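Local coordinates for protein plasmid stabilization system (Mesorhizobium opportunistum, PDB 5CEG) that probably acts as the ParE-like toxin, of the RelE family, in a type II toxin-antitoxin system, neutralised by a partner antitoxin, at residues 45-48 with 49-52; 87-90 with 91-94; 24-27 with 28-32. All blocks are in the same frame, centred on the assembly; numbering follows the deposited sequence. Where two conformers were deposited one is given.

Contact 1: 45-48 with 49-52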
loop_
_atom_site.group_PDB
_atom_site.type_symbol
_atom_site.label_atom_id
_atom_site.label_comp_id
_atom_site.label_asym_id
_atom_site.label_seq_id
_atom_site.Cartn_x
_atom_site.Cartn_y
_atom_site.Cartn_z
ATOM N N ASP B 45 -20.994 -7.236 22.603
ATOM C CA ASP B 45 -22.228 -7.998 22.485
ATOM C C ASP B 45 -22.725 -8.112 21.044
ATOM O O ASP B 45 -23.184 -9.180 20.640
ATOM C CB ASP B 45 -23.334 -7.379 23.348
ATOM C CG ASP B 45 -23.182 -7.707 24.816
ATOM O OD1 ASP B 45 -22.573 -8.748 25.150
ATOM O OD2 ASP B 45 -23.696 -6.923 25.638
ATOM N N ARG B 46 -22.631 -7.032 20.266
ATOM C CA ARG B 46 -23.087 -7.078 18.878
ATOM C C ARG B 46 -22.242 -8.036 18.042
ATOM O O ARG B 46 -22.786 -8.766 17.219
ATOM C CB ARG B 46 -23.087 -5.684 18.248
ATOM C CG ARG B 46 -24.221 -4.788 18.756
ATOM C CD ARG B 46 -24.384 -3.529 17.901
ATOM N NE ARG B 46 -23.193 -2.680 17.917
ATOM C CZ ARG B 46 -22.973 -1.709 18.802
ATOM N NH1 ARG B 46 -23.859 -1.464 19.757
ATOM N NH2 ARG B 46 -21.862 -0.985 18.735
ATOM N N TYR B 47 -20.925 -8.057 18.258
ATOM C CA TYR B 47 -20.084 -8.999 17.518
ATOM C C TYR B 47 -20.480 -10.440 17.852
ATOM O O TYR B 47 -20.518 -11.296 16.963
ATOM C CB TYR B 47 -18.589 -8.790 17.813
ATOM C CG TYR B 47 -17.955 -7.577 17.164
ATOM C CD1 TYR B 47 -18.286 -7.190 15.874
ATOM C CD2 TYR B 47 -17.004 -6.833 17.845
ATOM C CE1 TYR B 47 -17.681 -6.075 15.282
ATOM C CE2 TYR B 47 -16.411 -5.716 17.278
ATOM C CZ TYR B 47 -16.748 -5.348 15.999
ATOM O OH TYR B 47 -16.145 -4.243 15.438
ATOM N N TYR B 48 -20.785 -10.718 19.123
ATOM C CA TYR B 48 -21.255 -12.060 19.473
ATOM C C TYR B 48 -22.617 -12.362 18.841
ATOM O O TYR B 48 -22.851 -13.481 18.395
ATOM C CB TYR B 48 -21.336 -12.256 20.995
ATOM C CG TYR B 48 -20.079 -12.814 21.638
ATOM C CD1 TYR B 48 -18.843 -12.736 20.996
ATOM C CD2 TYR B 48 -20.128 -13.407 22.896
ATOM C CE1 TYR B 48 -17.691 -13.246 21.594
ATOM C CE2 TYR B 48 -18.991 -13.908 23.500
ATOM C CZ TYR B 48 -17.770 -13.831 22.839
ATOM O OH TYR B 48 -16.640 -14.332 23.450
ATOM N N ASP B 49 -23.510 -11.374 18.798
ATOM C CA ASP B 49 -24.804 -11.586 18.136
ATOM C C ASP B 49 -24.602 -11.977 16.677
ATOM O O ASP B 49 -25.252 -12.890 16.166
ATOM C CB ASP B 49 -25.670 -10.326 18.203
ATOM C CG ASP B 49 -26.123 -9.985 19.614
ATOM O OD1 ASP B 49 -26.243 -10.888 20.463
ATOM O OD2 ASP B 49 -26.384 -8.789 19.848
ATOM N N GLN B 50 -23.686 -11.275 16.011
ATOM C CA GLN B 50 -23.449 -11.486 14.588
ATOM C C GLN B 50 -22.741 -12.813 14.324
ATOM O O GLN B 50 -23.077 -13.531 13.372
ATOM C CB GLN B 50 -22.637 -10.320 14.011
ATOM C CG GLN B 50 -23.448 -9.017 14.031
ATOM C CD GLN B 50 -22.615 -7.763 13.835
ATOM O OE1 GLN B 50 -21.429 -7.826 13.518
ATOM N NE2 GLN B 50 -23.238 -6.607 14.042
ATOM N N LEU B 51 -21.768 -13.141 15.167
ATOM C CA LEU B 51 -21.013 -14.375 14.970
ATOM C C LEU B 51 -21.887 -15.591 15.274
ATOM O O LEU B 51 -21.822 -16.593 14.565
ATOM C CB LEU B 51 -19.749 -14.374 15.830
ATOM C CG LEU B 51 -18.660 -13.421 15.331
ATOM C CD1 LEU B 51 -17.655 -13.137 16.435
ATOM C CD2 LEU B 51 -17.951 -14.012 14.094
ATOM N N GLU B 52 -22.710 -15.499 16.317
ATOM C CA GLU B 52 -23.642 -16.583 16.624
ATOM C C GLU B 52 -24.636 -16.776 15.477
ATOM O O GLU B 52 -24.924 -17.909 15.078
ATOM C CB GLU B 52 -24.392 -16.311 17.931
ATOM C CG GLU B 52 -25.340 -17.445 18.309
ATOM C CD GLU B 52 -26.107 -17.178 19.590
ATOM O OE1 GLU B 52 -26.264 -15.998 19.975
ATOM O OE2 GLU B 52 -26.565 -18.160 20.205
HETATM O O HOH W 1 -22.243 -4.144 15.423
#
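Arg46 NE and Gln50 NE2 both donate to one water, each 3.0 Å from its oxygen, which ties one helical turn to the next; the water lies in the guanidinium plane, at its edge. The other end of the Gln50 amide, OE1, comes near the ring plane of Tyr47 at its edge, 4.0 Å from CD1, with the amide and ring planes 82° apart. Asp45 O accepts the amide of Asp49 (N to O 2.9 Å), and Arg46 O, Tyr47 O and Tyr48 O receive those of Gln50, Leu51 and Glu52 in the same way. The Asp49 carboxylate lies beside the Asp45 carbonyl without bonding to it, CG 3.2 Å from O, because chi1 of -67° sets CG beside its own backbone N; its OD1 is salt-bridged to a basic side chain of another protein chain. Asp45 also bridges to that chain, while its OD1 is hydrogen-bonded to Tyr33 OH and its OD2 salt-bridged to Arg42. Leu51 CD1 rests 3.4 Å from Tyr47 O, and the Leu51 side chain packs on Leu29, Phe83 and Leu85. This is an amphipathic alpha-helix, 41-60, in the helical pair of the ParE/RelE fold, with its acidic flank in a protein interface.

Contact 2: 87-90 with 91-94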
loop_
_atom_site.group_PDB
_atom_site.type_symbol
_atom_site.label_atom_id
_atom_site.label_comp_id
_atom_site.label_asym_id
_atom_site.label_seq_id
_atom_site.Cartn_x
_atom_site.Cartn_y
_atom_site.Cartn_z
ATOM N N TYR B 87 -13.380 -22.948 8.532
ATOM C CA TYR B 87 -14.037 -24.171 9.000
ATOM C C TYR B 87 -13.908 -25.288 7.978
ATOM O O TYR B 87 -13.479 -25.070 6.844
ATOM C CB TYR B 87 -15.521 -23.900 9.297
ATOM C CG TYR B 87 -16.441 -23.879 8.083
ATOM C CD1 TYR B 87 -16.668 -22.702 7.364
ATOM C CD2 TYR B 87 -17.105 -25.028 7.683
ATOM C CE1 TYR B 87 -17.529 -22.691 6.271
ATOM C CE2 TYR B 87 -17.954 -25.032 6.596
ATOM C CZ TYR B 87 -18.160 -23.866 5.885
ATOM O OH TYR B 87 -19.026 -23.884 4.796
ATOM N N GLU B 88 -14.307 -26.493 8.377
ATOM C CA GLU B 88 -14.443 -27.590 7.426
ATOM C C GLU B 88 -15.715 -28.368 7.715
ATOM O O GLU B 88 -16.247 -28.295 8.822
ATOM C CB GLU B 88 -13.238 -28.535 7.489
ATOM C CG GLU B 88 -13.016 -29.112 8.890
ATOM C CD GLU B 88 -11.905 -30.143 8.969
ATOM O OE1 GLU B 88 -11.155 -30.328 7.985
ATOM O OE2 GLU B 88 -11.781 -30.764 10.045
ATOM N N THR B 89 -16.190 -29.104 6.720
ATOM C CA THR B 89 -17.232 -30.101 6.961
ATOM C C THR B 89 -16.587 -31.474 7.061
ATOM O O THR B 89 -15.525 -31.721 6.478
ATOM C CB THR B 89 -18.307 -30.148 5.852
ATOM O OG1 THR B 89 -17.757 -30.696 4.652
ATOM C CG2 THR B 89 -18.895 -28.758 5.574
ATOM N N VAL B 90 -17.219 -32.364 7.817
ATOM C CA VAL B 90 -16.823 -33.766 7.795
ATOM C C VAL B 90 -18.075 -34.607 7.558
ATOM O O VAL B 90 -19.033 -34.492 8.315
ATOM C CB VAL B 90 -16.150 -34.209 9.086
ATOM C CG1 VAL B 90 -15.772 -35.686 8.976
ATOM C CG2 VAL B 90 -14.903 -33.363 9.358
ATOM N N PRO B 91 -18.080 -35.428 6.497
ATOM C CA PRO B 91 -17.030 -35.612 5.484
ATOM C C PRO B 91 -16.768 -34.340 4.681
ATOM O O PRO B 91 -17.636 -33.465 4.616
ATOM C CB PRO B 91 -17.592 -36.703 4.566
ATOM C CG PRO B 91 -18.744 -37.315 5.325
ATOM C CD PRO B 91 -19.276 -36.239 6.206
ATOM N N ASP B 92 -15.577 -34.246 4.100
ATOM C CA ASP B 92 -15.218 -33.130 3.240
ATOM C C ASP B 92 -15.675 -33.413 1.807
ATOM O O ASP B 92 -14.860 -33.656 0.920
ATOM C CB ASP B 92 -13.704 -32.895 3.279
ATOM C CG ASP B 92 -13.270 -31.741 2.393
ATOM O OD1 ASP B 92 -13.980 -30.726 2.376
ATOM O OD2 ASP B 92 -12.236 -31.858 1.706
ATOM N N THR B 93 -16.983 -33.396 1.590
ATOM C CA THR B 93 -17.556 -33.699 0.277
ATOM C C THR B 93 -18.313 -32.496 -0.267
ATOM O O THR B 93 -18.672 -31.597 0.487
ATOM C CB THR B 93 -18.508 -34.894 0.355
ATOM O OG1 THR B 93 -19.469 -34.652 1.392
ATOM C CG2 THR B 93 -17.742 -36.171 0.674
ATOM N N ASP B 94 -18.559 -32.476 -1.574
ATOM C CA ASP B 94 -19.283 -31.370 -2.185
ATOM C C ASP B 94 -20.785 -31.600 -2.159
ATOM O O ASP B 94 -21.568 -30.675 -2.363
ATOM C CB ASP B 94 -18.818 -31.152 -3.622
ATOM C CG ASP B 94 -17.451 -30.520 -3.695
ATOM O OD1 ASP B 94 -17.079 -29.815 -2.735
ATOM O OD2 ASP B 94 -16.753 -30.724 -4.709
HETATM O O HOH W 2 -14.899 -28.676 4.148
HETATM O O HOH W 3 -17.158 -29.855 2.195
#
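A cis peptide bond joins Val90 to Pro91 and kinks the chain as strand 83-90 ends. The turn brings the Pro91 carbonyl back over the strand's last residues, where Thr89 OG1 donates a hydrogen bond to Pro91 O at 2.8 Å. The donor meets this oxygen at a C=O...O angle of 138°, tilted 25° from the carbonyl plane. Thr89 can make the bond because its hydroxyl sits between the backbone N and the carbonyl carbon (chi1 70°), with CG2 anti to the carbonyl carbon. Pro91 O also takes a weak bond from Thr93 N, 3.1 Å away, which closes an inverse gamma turn centred on Asp92.

Two waters fill in the polar links between strand and turn. One accepts from Thr89 N at 2.9 Å and lies 2.9 Å from Asp92 OD1, to which it can donate. The second donates to Thr89 OG1 at 2.7 Å; Thr93 O and, more weakly, Asp92 OD1 also lie within its bonding range. Asp92 reaches these waters with CG anti to its backbone N, and its OD1 is also salt-bridged to Arg67. Asp94 has a salt bridge to the same arginine, so one guanidinium clamps two acids of the loop, while Arg63 binds Thr93 O. Val90 still pairs through its backbone with Glu99 and Trp100. The geometry is that of a cis-proline turn followed by an inverse gamma turn, opening the connection between antiparallel strands 83-90 and 100-108 of the toxin's central sheet.

Contact 3: 24-27 with 28-32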
loop_
_atom_site.group_PDB
_atom_site.type_symbol
_atom_site.label_atom_id
_atom_site.label_comp_id
_atom_site.label_asym_id
_atom_site.label_seq_id
_atom_site.Cartn_x
_atom_site.Cartn_y
_atom_site.Cartn_z
ATOM N N THR B 24 -9.054 -23.596 20.103
ATOM C CA THR B 24 -8.483 -22.307 19.719
ATOM C C THR B 24 -9.556 -21.338 19.208
ATOM O O THR B 24 -9.485 -20.140 19.499
ATOM C CB THR B 24 -7.402 -22.442 18.643
ATOM O OG1 THR B 24 -6.488 -23.487 19.012
ATOM C CG2 THR B 24 -6.626 -21.129 18.542
ATOM N N ALA B 25 -10.552 -21.845 18.478
ATOM C CA ALA B 25 -11.619 -20.960 17.999
ATOM C C ALA B 25 -12.417 -20.371 19.162
ATOM O O ALA B 25 -12.819 -19.218 19.122
ATOM C CB ALA B 25 -12.545 -21.698 17.040
ATOM N N LYS B 26 -12.677 -21.182 20.189
ATOM C CA LYS B 26 -13.321 -20.650 21.385
ATOM C C LYS B 26 -12.474 -19.537 22.005
ATOM O O LYS B 26 -12.994 -18.495 22.389
ATOM C CB LYS B 26 -13.564 -21.769 22.406
ATOM C CG LYS B 26 -14.247 -21.278 23.668
ATOM C CD LYS B 26 -14.412 -22.424 24.673
ATOM C CE LYS B 26 -15.050 -21.937 25.971
ATOM N NZ LYS B 26 -15.315 -23.070 26.908
ATOM N N ALA B 27 -11.161 -19.755 22.073
ATOM C CA ALA B 27 -10.252 -18.740 22.582
ATOM C C ALA B 27 -10.282 -17.478 21.720
ATOM O O ALA B 27 -10.205 -16.360 22.252
ATOM C CB ALA B 27 -8.819 -19.302 22.670
ATOM N N ASP B 28 -10.391 -17.650 20.400
ATOM C CA ASP B 28 -10.490 -16.505 19.497
ATOM C C ASP B 28 -11.710 -15.675 19.870
ATOM O O ASP B 28 -11.632 -14.456 19.936
ATOM C CB ASP B 28 -10.618 -16.944 18.028
ATOM C CG ASP B 28 -9.363 -17.606 17.473
ATOM O OD1 ASP B 28 -8.240 -17.366 17.976
ATOM O OD2 ASP B 28 -9.524 -18.362 16.497
ATOM N N LEU B 29 -12.842 -16.353 20.089
ATOM C CA LEU B 29 -14.089 -15.666 20.440
ATOM C C LEU B 29 -13.955 -14.884 21.747
ATOM O O LEU B 29 -14.425 -13.755 21.858
ATOM C CB LEU B 29 -15.247 -16.668 20.550
ATOM C CG LEU B 29 -15.748 -17.304 19.245
ATOM C CD1 LEU B 29 -16.796 -18.398 19.546
ATOM C CD2 LEU B 29 -16.336 -16.238 18.310
ATOM N N ILE B 30 -13.335 -15.491 22.752
ATOM C CA ILE B 30 -13.143 -14.798 24.016
ATOM C C ILE B 30 -12.229 -13.581 23.836
ATOM O O ILE B 30 -12.526 -12.502 24.345
ATOM C CB ILE B 30 -12.580 -15.742 25.079
ATOM C CG1 ILE B 30 -13.617 -16.827 25.381
ATOM C CG2 ILE B 30 -12.203 -14.972 26.346
ATOM C CD1 ILE B 30 -13.123 -17.917 26.283
ATOM N N ASP B 31 -11.139 -13.750 23.087
ATOM C CA ASP B 31 -10.202 -12.660 22.815
ATOM C C ASP B 31 -10.890 -11.468 22.131
ATOM O O ASP B 31 -10.685 -10.309 22.504
ATOM C CB ASP B 31 -9.059 -13.174 21.932
ATOM C CG ASP B 31 -7.942 -12.157 21.760
ATOM O OD1 ASP B 31 -7.438 -11.628 22.775
ATOM O OD2 ASP B 31 -7.581 -11.876 20.599
ATOM N N ILE B 32 -11.707 -11.774 21.130
ATOM C CA ILE B 32 -12.449 -10.742 20.407
ATOM C C ILE B 32 -13.321 -9.924 21.359
ATOM O O ILE B 32 -13.314 -8.688 21.318
ATOM C CB ILE B 32 -13.317 -11.367 19.293
ATOM C CG1 ILE B 32 -12.422 -11.871 18.144
ATOM C CG2 ILE B 32 -14.369 -10.368 18.791
ATOM C CD1 ILE B 32 -13.129 -12.820 17.195
#
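Asp28 N donates to Thr24 O at 2.8 Å, the shortest of four backbone hydrogen bonds along the helix; Leu29 N, Ile30 N and Asp31 N donate to Ala25 O, Lys26 O and Ala27 O in turn. The bond from Asp31 N to Ala27 O is the straightest, with 165° at the hydrogen.

Among the polar side chains, the Asp28 carboxylate bends back over the preceding turn, CG lying 3.2 Å from Thr24 O, a place it reaches because chi1 of -68° puts CG beside its own backbone N. OD1 approaches the methyl of Thr24 (CG2 to OD1 4.1 Å), and OD2 comes 3.7 Å from Ala25 CA. Since carboxylate and carbonyl are both acceptors, the charge is answered elsewhere: OD2 takes a salt bridge from Arg105 NE and a hydrogen bond from Val106 N. Asp31 carries its carboxylate away from the turn to Arg111, with only CB close to Ala27 O, at 3.4 Å.

Aliphatic carbons lie against backbone carbonyls of the preceding turn: Ile30 CG1 is 3.5 Å from Lys26 O, and Leu29 CG 3.5 Å from Ala25 O. An apolar touch of Ile30 CD1 on the Lys26 chain is loose and holds for one of two conformers of the isoleucine.

Thr24, Leu29 and Ile32 of helix 23-37 touch strand 100-108, to which Asp28 is tied by its carboxylate. Leu29 also touches Leu51 of helix 41-60, while Lys26 and Ile30 pack against another protein chain.

In the fold
Contacts 1 and 3 lie on consecutive helices, 41-60 and 23-37, with centres 13 Å apart, and they touch: Tyr48 OH is 2.8 Å from Leu29 O, a probable hydrogen bond joining the two helices, and Leu51 CD1 packs 3.9 Å from Leu29 CD2. Contact 2 stands apart at the end of a sheet strand, on the far side of the chain's centre from both; its centre is 25 Å from that of contact 1 and 22 Å from that of contact 3, with no touch. Contacts 1 and 3 both meet other protein chains of the assembly, and Glu88 of contact 2 does so too. The sodium ion, at Gly109, Leu113 and Leu116, is about 13 Å from the Tyr47 side chain.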